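Local coordinates for peptide-binding protein (Photobacterium damsela subsp. piscicida, PDB 6SQX), which is a secreted NlpC/P60 endopeptidase that cleaves the peptidoglycan of potentially competing bacteria, probably by cysteine-peptidase chemistry, at residues A[112-117]-A[158-163]; A[227-232]-A[265-270]; A[238-243]-A[248-253]. One frame throughout, in Å; residues are numbered along the deposited sequence.

Contact 1: residues A[112-117]-A[158-163]. With EDO (1,2-ethanediol), chain H.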
loop_
_atom_site.group_PDB
_atom_site.type_symbol
_atom_site.label_atom_id
_atom_site.label_comp_id
_atom_site.label_asym_id
_atom_site.label_seq_id
_atom_site.Cartn_x
_atom_site.Cartn_y
_atom_site.Cartn_z
ATOM N N LEU A 112 -4.325 26.312 -5.142
ATOM C CA LEU A 112 -5.221 27.446 -4.928
ATOM C C LEU A 112 -6.261 27.084 -3.878
ATOM O O LEU A 112 -6.644 25.917 -3.753
ATOM C CB LEU A 112 -5.948 27.791 -6.225
ATOM C CG LEU A 112 -5.048 28.321 -7.341
ATOM C CD1 LEU A 112 -5.843 28.403 -8.625
ATOM C CD2 LEU A 112 -4.531 29.699 -6.959
ATOM N N PRO A 113 -6.679 28.051 -3.077
ATOM C CA PRO A 113 -7.726 27.761 -2.094
ATOM C C PRO A 113 -8.955 27.196 -2.788
ATOM O O PRO A 113 -9.360 27.657 -3.861
ATOM C CB PRO A 113 -8.032 29.132 -1.480
ATOM C CG PRO A 113 -6.894 30.015 -1.842
ATOM C CD PRO A 113 -6.264 29.465 -3.086
ATOM N N HIS A 114 -9.547 26.184 -2.165
ATOM C CA HIS A 114 -10.829 25.689 -2.641
ATOM C C HIS A 114 -11.918 26.740 -2.459
ATOM O O HIS A 114 -11.961 27.468 -1.461
ATOM C CB HIS A 114 -11.232 24.435 -1.879
ATOM C CG HIS A 114 -10.613 23.192 -2.434
ATOM N ND1 HIS A 114 -10.872 22.750 -3.716
ATOM C CD2 HIS A 114 -9.773 22.277 -1.885
ATOM C CE1 HIS A 114 -10.203 21.636 -3.940
ATOM N NE2 HIS A 114 -9.515 21.331 -2.852
ATOM N N THR A 115 -12.812 26.807 -3.437
ATOM C CA THR A 115 -14.039 27.568 -3.269
ATOM C C THR A 115 -14.846 26.997 -2.105
ATOM O O THR A 115 -14.744 25.813 -1.766
ATOM C CB THR A 115 -14.855 27.505 -4.557
ATOM O OG1 THR A 115 -15.272 26.152 -4.777
ATOM C CG2 THR A 115 -13.990 27.945 -5.742
ATOM N N SER A 116 -15.653 27.863 -1.481
ATOM C CA SER A 116 -16.387 27.486 -0.277
ATOM C C SER A 116 -17.395 26.364 -0.518
ATOM O O SER A 116 -17.735 25.640 0.427
ATOM C CB SER A 116 -17.106 28.713 0.277
ATOM O OG SER A 116 -17.816 29.356 -0.766
ATOM N N ASN A 117 -17.869 26.195 -1.752
ATOM C CA ASN A 117 -18.909 25.227 -2.065
ATOM C C ASN A 117 -18.409 24.071 -2.932
ATOM O O ASN A 117 -19.219 23.399 -3.575
ATOM C CB ASN A 117 -20.036 25.945 -2.797
ATOM C CG ASN A 117 -19.597 26.436 -4.171
ATOM O OD1 ASN A 117 -18.387 26.559 -4.449
ATOM N ND2 ASN A 117 -20.570 26.707 -5.041
ATOM N N ASP A 158 -9.261 16.302 -8.484
ATOM C CA ASP A 158 -8.756 17.467 -7.781
ATOM C C ASP A 158 -8.312 17.034 -6.396
ATOM O O ASP A 158 -8.781 16.016 -5.873
ATOM C CB ASP A 158 -9.868 18.500 -7.665
ATOM C CG ASP A 158 -9.333 19.921 -7.450
ATOM O OD1 ASP A 158 -8.086 20.096 -7.407
ATOM O OD2 ASP A 158 -10.143 20.872 -7.333
ATOM N N ALA A 159 -7.340 17.766 -5.845
ATOM C CA ALA A 159 -6.713 17.429 -4.574
ATOM C C ALA A 159 -7.395 18.152 -3.428
ATOM O O ALA A 159 -8.070 19.177 -3.620
ATOM C CB ALA A 159 -5.236 17.840 -4.589
ATOM N N PHE A 160 -7.169 17.624 -2.213
ATOM C CA PHE A 160 -7.371 18.396 -0.978
ATOM C C PHE A 160 -6.051 18.362 -0.221
ATOM O O PHE A 160 -5.699 17.323 0.358
ATOM C CB PHE A 160 -8.489 17.841 -0.081
ATOM C CG PHE A 160 -8.727 18.689 1.145
ATOM C CD1 PHE A 160 -7.959 18.527 2.290
ATOM C CD2 PHE A 160 -9.679 19.672 1.127
ATOM C CE1 PHE A 160 -8.135 19.334 3.404
ATOM C CE2 PHE A 160 -9.872 20.490 2.241
ATOM C CZ PHE A 160 -9.096 20.312 3.380
ATOM N N TYR A 161 -5.332 19.486 -0.255
ATOM C CA TYR A 161 -4.120 19.697 0.522
ATOM C C TYR A 161 -4.409 20.637 1.678
ATOM O O TYR A 161 -5.231 21.552 1.566
ATOM C CB TYR A 161 -3.045 20.369 -0.333
ATOM C CG TYR A 161 -2.534 19.538 -1.475
ATOM C CD1 TYR A 161 -1.782 18.366 -1.241
ATOM C CD2 TYR A 161 -2.731 19.964 -2.784
ATOM C CE1 TYR A 161 -1.294 17.605 -2.298
ATOM C CE2 TYR A 161 -2.202 19.242 -3.864
ATOM C CZ TYR A 161 -1.510 18.047 -3.611
ATOM O OH TYR A 161 -0.997 17.311 -4.659
ATOM N N ASN A 162 -3.717 20.414 2.792
ATOM C CA ASN A 162 -3.579 21.488 3.768
ATOM C C ASN A 162 -2.523 22.484 3.258
ATOM O O ASN A 162 -1.883 22.253 2.229
ATOM C CB ASN A 162 -3.187 20.909 5.126
ATOM C CG ASN A 162 -4.329 20.097 5.777
ATOM O OD1 ASN A 162 -5.500 20.523 5.771
ATOM N ND2 ASN A 162 -3.989 18.935 6.321
ATOM N N ASN A 163 -2.358 23.605 3.957
ATOM C CA ASN A 163 -1.399 24.629 3.555
ATOM C C ASN A 163 -0.030 24.004 3.286
ATOM O O ASN A 163 0.582 23.396 4.170
ATOM C CB ASN A 163 -1.290 25.679 4.672
ATOM C CG ASN A 163 -0.440 26.878 4.275
ATOM O OD1 ASN A 163 0.587 26.717 3.609
ATOM N ND2 ASN A 163 -0.849 28.067 4.673
HETATM C C1 EDO H . -7.112 16.506 5.996
HETATM O O1 EDO H . -8.094 17.197 6.794
HETATM C C2 EDO H . -6.053 15.892 6.897
HETATM O O2 EDO H . -5.432 16.951 7.665
#

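Contact 2: residues A[227-232]-A[265-270]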
loop_
_atom_site.group_PDB
_atom_site.type_symbol
_atom_site.label_atom_id
_atom_site.label_comp_id
_atom_site.label_asym_id
_atom_site.label_seq_id
_atom_site.Cartn_x
_atom_site.Cartn_y
_atom_site.Cartn_z
ATOM N N LYS A 227 -9.529 -18.851 -13.269
ATOM C CA LYS A 227 -9.015 -19.829 -12.316
ATOM C C LYS A 227 -8.304 -21.003 -12.963
ATOM O O LYS A 227 -7.649 -21.770 -12.250
ATOM C CB LYS A 227 -10.157 -20.359 -11.441
ATOM C CG LYS A 227 -10.745 -19.303 -10.538
ATOM C CD LYS A 227 -11.902 -19.872 -9.704
ATOM C CE LYS A 227 -11.488 -21.165 -8.991
ATOM N NZ LYS A 227 -12.303 -21.485 -7.766
ATOM N N ARG A 228 -8.414 -21.180 -14.271
ATOM C CA ARG A 228 -7.729 -22.288 -14.922
ATOM C C ARG A 228 -6.343 -21.918 -15.409
ATOM O O ARG A 228 -5.574 -22.828 -15.762
ATOM C CB ARG A 228 -8.562 -22.841 -16.086
ATOM C CG ARG A 228 -9.870 -23.476 -15.627
ATOM C CD ARG A 228 -10.706 -23.956 -16.788
ATOM N NE ARG A 228 -12.004 -24.451 -16.317
ATOM C CZ ARG A 228 -13.019 -24.787 -17.108
ATOM N NH1 ARG A 228 -14.156 -25.217 -16.575
ATOM N NH2 ARG A 228 -12.904 -24.694 -18.427
ATOM N N TYR A 229 -6.010 -20.624 -15.437
ATOM C CA TYR A 229 -4.731 -20.208 -15.993
ATOM C C TYR A 229 -3.642 -20.296 -14.941
ATOM O O TYR A 229 -3.874 -20.058 -13.751
ATOM C CB TYR A 229 -4.770 -18.752 -16.465
ATOM C CG TYR A 229 -5.442 -18.526 -17.798
ATOM C CD1 TYR A 229 -4.782 -18.821 -18.987
ATOM C CD2 TYR A 229 -6.735 -17.989 -17.872
ATOM C CE1 TYR A 229 -5.397 -18.594 -20.215
ATOM C CE2 TYR A 229 -7.334 -17.767 -19.069
ATOM C CZ TYR A 229 -6.673 -18.067 -20.244
ATOM O OH TYR A 229 -7.318 -17.834 -21.438
ATOM N N ARG A 230 -2.422 -20.563 -15.412
ATOM C CA ARG A 230 -1.247 -20.189 -14.646
ATOM C C ARG A 230 -1.222 -18.668 -14.513
ATOM O O ARG A 230 -1.576 -17.948 -15.449
ATOM C CB ARG A 230 -0.034 -20.651 -15.433
ATOM C CG ARG A 230 1.291 -20.390 -14.839
ATOM C CD ARG A 230 2.328 -21.297 -15.583
ATOM N NE ARG A 230 2.276 -21.117 -17.045
ATOM C CZ ARG A 230 1.818 -21.986 -17.953
ATOM N NH1 ARG A 230 1.790 -21.624 -19.230
ATOM N NH2 ARG A 230 1.422 -23.209 -17.634
ATOM N N LEU A 231 -0.839 -18.175 -13.339
ATOM C CA LEU A 231 -0.725 -16.746 -13.086
ATOM C C LEU A 231 0.744 -16.346 -12.959
ATOM O O LEU A 231 1.586 -17.128 -12.477
ATOM C CB LEU A 231 -1.467 -16.373 -11.793
ATOM C CG LEU A 231 -2.972 -16.647 -11.831
ATOM C CD1 LEU A 231 -3.577 -16.388 -10.437
ATOM C CD2 LEU A 231 -3.684 -15.766 -12.874
ATOM N N VAL A 232 1.042 -15.118 -13.398
ATOM C CA VAL A 232 2.391 -14.592 -13.330
ATOM C C VAL A 232 2.351 -13.225 -12.668
ATOM O O VAL A 232 1.305 -12.576 -12.556
ATOM C CB VAL A 232 3.094 -14.494 -14.711
ATOM C CG1 VAL A 232 3.326 -15.873 -15.318
ATOM C CG2 VAL A 232 2.311 -13.565 -15.657
ATOM N N LYS A 265 2.972 -16.091 -22.904
ATOM C CA LYS A 265 2.462 -14.767 -23.221
ATOM C C LYS A 265 1.499 -14.331 -22.131
ATOM O O LYS A 265 0.591 -15.081 -21.750
ATOM C CB LYS A 265 1.784 -14.719 -24.594
ATOM C CG LYS A 265 2.767 -15.007 -25.750
ATOM C CD LYS A 265 2.115 -14.792 -27.110
ATOM C CE LYS A 265 3.054 -15.258 -28.242
ATOM N NZ LYS A 265 2.389 -15.246 -29.572
ATOM N N LEU A 266 1.715 -13.130 -21.632
ATOM C CA LEU A 266 0.813 -12.501 -20.685
ATOM C C LEU A 266 -0.555 -12.249 -21.319
ATOM O O LEU A 266 -0.671 -11.929 -22.501
ATOM C CB LEU A 266 1.452 -11.147 -20.338
ATOM C CG LEU A 266 0.855 -10.310 -19.236
ATOM C CD1 LEU A 266 1.103 -11.043 -17.931
ATOM C CD2 LEU A 266 1.552 -8.966 -19.233
ATOM N N LYS A 267 -1.616 -12.349 -20.506
ATOM C CA LYS A 267 -2.930 -11.874 -20.921
ATOM C C LYS A 267 -3.374 -10.760 -19.972
ATOM O O LYS A 267 -3.111 -10.807 -18.761
ATOM C CB LYS A 267 -3.966 -12.996 -20.979
ATOM C CG LYS A 267 -3.616 -14.128 -21.960
ATOM C CD LYS A 267 -4.819 -15.048 -22.185
ATOM C CE LYS A 267 -4.640 -15.943 -23.399
ATOM N NZ LYS A 267 -5.933 -16.587 -23.718
ATOM N N ILE A 268 -3.980 -9.720 -20.530
ATOM C CA ILE A 268 -4.451 -8.616 -19.694
ATOM C C ILE A 268 -5.938 -8.433 -19.954
ATOM O O ILE A 268 -6.400 -8.591 -21.103
ATOM C CB ILE A 268 -3.695 -7.300 -19.960
ATOM C CG1 ILE A 268 -3.791 -6.906 -21.431
ATOM C CG2 ILE A 268 -2.257 -7.379 -19.495
ATOM C CD1 ILE A 268 -3.269 -5.489 -21.752
ATOM N N PRO A 269 -6.717 -8.087 -18.933
ATOM C CA PRO A 269 -8.146 -7.832 -19.150
ATOM C C PRO A 269 -8.305 -6.462 -19.768
ATOM O O PRO A 269 -7.649 -5.496 -19.361
ATOM C CB PRO A 269 -8.726 -7.830 -17.726
ATOM C CG PRO A 269 -7.542 -7.346 -16.864
ATOM C CD PRO A 269 -6.327 -7.995 -17.516
ATOM N N VAL A 270 -9.170 -6.385 -20.768
ATOM C CA VAL A 270 -9.496 -5.116 -21.391
ATOM C C VAL A 270 -11.010 -4.981 -21.447
ATOM O O VAL A 270 -11.754 -5.971 -21.409
ATOM C CB VAL A 270 -8.843 -4.969 -22.789
ATOM C CG1 VAL A 270 -7.305 -4.963 -22.680
ATOM C CG2 VAL A 270 -9.346 -6.070 -23.727
#

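Contact 3: residues A[238-243]-A[248-253]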
loop_
_atom_site.group_PDB
_atom_site.type_symbol
_atom_site.label_atom_id
_atom_site.label_comp_id
_atom_site.label_asym_id
_atom_site.label_seq_id
_atom_site.Cartn_x
_atom_site.Cartn_y
_atom_site.Cartn_z
ATOM N N LYS A 238 8.355 -1.342 -12.886
ATOM C CA LYS A 238 7.573 -0.841 -14.011
ATOM C C LYS A 238 8.168 -1.335 -15.311
ATOM O O LYS A 238 9.389 -1.397 -15.444
ATOM C CB LYS A 238 7.611 0.681 -14.103
ATOM C CG LYS A 238 6.830 1.392 -12.931
ATOM C CD LYS A 238 7.039 2.859 -13.018
ATOM C CE LYS A 238 6.442 3.586 -11.843
ATOM N NZ LYS A 238 4.968 3.845 -12.039
ATOM N N GLN A 239 7.311 -1.646 -16.282
ATOM C CA GLN A 239 7.815 -1.954 -17.614
ATOM C C GLN A 239 6.723 -1.596 -18.616
ATOM O O GLN A 239 5.543 -1.516 -18.270
ATOM C CB GLN A 239 8.237 -3.413 -17.710
ATOM C CG GLN A 239 7.116 -4.353 -17.568
ATOM C CD GLN A 239 7.672 -5.779 -17.321
ATOM O OE1 GLN A 239 8.226 -6.402 -18.225
ATOM N NE2 GLN A 239 7.545 -6.282 -16.089
ATOM N N ASP A 240 7.125 -1.342 -19.869
ATOM C CA ASP A 240 6.189 -0.932 -20.912
ATOM C C ASP A 240 5.647 -2.145 -21.666
ATOM O O ASP A 240 6.416 -3.024 -22.079
ATOM C CB ASP A 240 6.931 -0.038 -21.900
ATOM C CG ASP A 240 7.439 1.217 -21.244
ATOM O OD1 ASP A 240 6.677 1.788 -20.442
ATOM O OD2 ASP A 240 8.614 1.646 -21.488
ATOM N N LEU A 241 4.323 -2.182 -21.889
ATOM C CA LEU A 241 3.748 -3.255 -22.703
ATOM C C LEU A 241 3.854 -2.881 -24.184
ATOM O O LEU A 241 3.901 -1.692 -24.514
ATOM C CB LEU A 241 2.300 -3.513 -22.300
ATOM C CG LEU A 241 2.216 -4.064 -20.882
ATOM C CD1 LEU A 241 0.770 -4.343 -20.473
ATOM C CD2 LEU A 241 3.051 -5.333 -20.676
ATOM N N PRO A 242 3.989 -3.869 -25.085
ATOM C CA PRO A 242 4.180 -3.560 -26.508
ATOM C C PRO A 242 3.053 -2.707 -27.043
ATOM O O PRO A 242 1.884 -2.879 -26.669
ATOM C CB PRO A 242 4.157 -4.935 -27.174
ATOM C CG PRO A 242 4.581 -5.850 -26.166
ATOM C CD PRO A 242 4.188 -5.295 -24.814
ATOM N N ILE A 243 3.422 -1.780 -27.920
ATOM C CA ILE A 243 2.456 -0.971 -28.652
ATOM C C ILE A 243 2.242 -1.638 -30.005
ATOM O O ILE A 243 3.144 -1.671 -30.852
ATOM C CB ILE A 243 2.908 0.488 -28.787
ATOM C CG1 ILE A 243 3.257 1.062 -27.407
ATOM C CG2 ILE A 243 1.796 1.323 -29.395
ATOM C CD1 ILE A 243 3.935 2.414 -27.467
ATOM N N ILE A 248 -3.665 2.849 -29.148
ATOM C CA ILE A 248 -3.603 4.304 -29.047
ATOM C C ILE A 248 -2.620 4.788 -27.983
ATOM O O ILE A 248 -2.252 5.972 -27.991
ATOM C CB ILE A 248 -4.987 4.935 -28.797
ATOM C CG1 ILE A 248 -6.102 4.032 -29.326
ATOM C CG2 ILE A 248 -5.072 6.312 -29.445
ATOM C CD1 ILE A 248 -7.469 4.389 -28.785
ATOM N N ASN A 249 -2.196 3.922 -27.063
ATOM C CA ASN A 249 -1.350 4.342 -25.952
ATOM C C ASN A 249 -0.495 3.166 -25.497
ATOM O O ASN A 249 -0.911 2.011 -25.607
ATOM C CB ASN A 249 -2.178 4.787 -24.734
ATOM C CG ASN A 249 -3.265 5.782 -25.082
ATOM O OD1 ASN A 249 -4.439 5.566 -24.773
ATOM N ND2 ASN A 249 -2.884 6.881 -25.719
ATOM N N ASN A 250 0.712 3.475 -25.004
ATOM C CA ASN A 250 1.496 2.545 -24.191
ATOM C C ASN A 250 0.762 2.255 -22.890
ATOM O O ASN A 250 0.061 3.105 -22.362
ATOM C CB ASN A 250 2.843 3.209 -23.888
ATOM C CG ASN A 250 3.780 2.348 -23.043
ATOM O OD1 ASN A 250 4.197 1.265 -23.464
ATOM N ND2 ASN A 250 4.138 2.854 -21.836
ATOM N N LYS A 251 0.942 1.044 -22.366
ATOM C CA LYS A 251 0.419 0.671 -21.048
ATOM C C LYS A 251 1.577 0.250 -20.160
ATOM O O LYS A 251 2.494 -0.433 -20.614
ATOM C CB LYS A 251 -0.540 -0.519 -21.164
ATOM C CG LYS A 251 -1.809 -0.185 -21.893
ATOM C CD LYS A 251 -2.581 0.936 -21.205
ATOM C CE LYS A 251 -4.032 0.982 -21.731
ATOM N NZ LYS A 251 -4.722 2.261 -21.367
ATOM N N ILE A 252 1.540 0.637 -18.885
ATOM C CA ILE A 252 2.602 0.296 -17.952
ATOM C C ILE A 252 2.166 -0.893 -17.108
ATOM O O ILE A 252 1.072 -0.900 -16.518
ATOM C CB ILE A 252 3.012 1.503 -17.098
ATOM C CG1 ILE A 252 3.605 2.560 -18.039
ATOM C CG2 ILE A 252 4.017 1.077 -16.024
ATOM C CD1 ILE A 252 4.020 3.851 -17.365
ATOM N N LEU A 253 2.999 -1.916 -17.055
ATOM C CA LEU A 253 2.763 -3.078 -16.187
ATOM C C LEU A 253 3.542 -2.883 -14.890
ATOM O O LEU A 253 4.758 -2.644 -14.919
ATOM C CB LEU A 253 3.281 -4.340 -16.898
ATOM C CG LEU A 253 3.239 -5.679 -16.159
ATOM C CD1 LEU A 253 1.773 -6.044 -15.814
ATOM C CD2 LEU A 253 3.925 -6.773 -16.978
HETATM O O HOH W 1 6.634 -4.470 -14.064
#

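Contact 1: residues A[112-117]-A[158-163]
His114 is the residue of 112-117 that reaches 158-163, and its ring meets Asp158, Ala159 and Phe160 in turn. From CB, which points toward the other segment, CG is set anti to the carbonyl carbon of His114, and this chi1 of -84° sends the ring toward the backbone O of Ala159. CD2 approaches CD2 of Phe160 at 4.0 Å, an oblique meeting of two rings. ND1 lies 4.1 Å from Asp158 OD2, too far for a bond, and CE1 comes to 3.5 Å from the same oxygen. That oxygen sits at the ring edge, and ring and carboxylate planes are turned 65° apart. At the tip, NE2 donates to the backbone O of Ala159 over 2.7 Å, with an N-H...O angle of 145°. The acceptor is almost in the imidazole plane, and the donor is in the carbonyl plane, so the bond orients the ring against the loop. The other oxygen of Asp158 is held separately: OD1 takes the N-H of Ala159 at 2.9 Å, from above the carboxylate plane, and also that of Lys109. Trp118 stacks on the His114 ring, and Tyr101 meets Phe160. Further along, Asn162 ND2 donates to Glu169 OE1 and, at 2.8 Å, to O2 of a 1,2-ethanediol, probably from the crystallisation liquor, which Tyr100 also binds. The contact thus joins the loop before helix 118-126 to the loop after strand 149-152 in the SH3b1-type region. Chemically, donation from NE2 fixes a proton on that nitrogen, and the nearby Asp158 carboxylate would probably favour a positive imidazole, though its charge is not directly seen.

Contact 2: residues A[227-232]-A[265-270]
Val232 and Leu266 bring the two backbones closest, CA to CA 7.8 Å, with no hydrogen bond between the main chains because strand 259-262 lies between strands 230-234 and 265-271 in the sheet. The side chains bridge that separation at two places, on opposite faces of the sheet. On the inner, buried face, CG2 of Val232 meets CD1 of Leu266 at 3.6 Å. Leu266 starts with CG anti to its backbone N (chi1 -172°), and the end of the chain comes nearer to Val232 than its first bond suggests; Phe289 also packs on Val232 and Leu259 on Leu266. On the other, more open face, Lys267 runs out extended beyond CG and crosses Tyr229 at about a right angle. Its NZ donates to Tyr229 OH at 2.9 Å, while CD lies 3.8 Å from the same oxygen, so the aliphatic part of the lysine also borders the phenol. Pro260 of the adjacent strand 259-262 and Leu279 of strand 277-281 touch Tyr229. The five-strand antiparallel order matches that of an SH3-like barrel, consistent with a second such module beside the SH3b1-type domain.

Contact 3: residues A[238-243]-A[248-253]
Leu241 and Leu253 form the tight side of this antiparallel hairpin, CD2 of the first lying 3.9 Å from CB of the second. Gln239 runs beside Leu253 in the same direction, its CG in the cramped place between backbone N and carbonyl carbon (chi1 65°), which brings NE2 to 3.8 Å from Leu253 CD2. Pro234 covers Gln239 and Leu253, and Leu287 touches Gln239 and Leu241. The amide is held at both ends: OE1 accepts from the backbone N of Lys288, and NE2 donates to a water that in turn donates to Leu253 O. Gln239 and Leu253 are a hydrogen-bonded pair, with both N-H...O bonds made, and Leu241 N adds a third at 2.8 Å to Lys251 O.

The face bearing Asp240 and Ile252, a non-hydrogen-bonded pair, is looser and more exposed. Asn250 crosses Asp240 at about a right angle, and its ND2 donates to OD1 over 3.1 Å. The donor sits well above the carboxylate plane, 56° out of it, while Asn250 OD1 faces another acceptor, Leu241 O. Farther toward the turn, CD1 of Ile243, in one of its two conformers, lies 3.8 Å from Asn250 CB. At the opposite end of this face the amine of Lys238 forms a salt bridge with Glu254.

Gripped at both polar ends, the buried Gln239 amide has its orientation settled, whereas the exposed Asp240 carboxylate, met from above its plane by a neutral amide, probably stays ionised.

Contact 1 comes first along the chain and stands apart, its centre about 41 Å from that of contact 2 and 33 Å from that of contact 3. Contacts 2 and 3 belong together, centres about 16 Å apart, and in sequence contact 3 falls wholly between the two segments of contact 2. Its hairpin is inserted between strands 230-234 and 259-262, a position that would correspond to the RT loop if the five-stranded sheet is an SH3-like barrel. It folds back on that sheet: Leu266 CD2 lies 3.9 Å from Leu253 CD2 and also packs on Leu241, so the hairpin's leucines join the apolar side of the sheet.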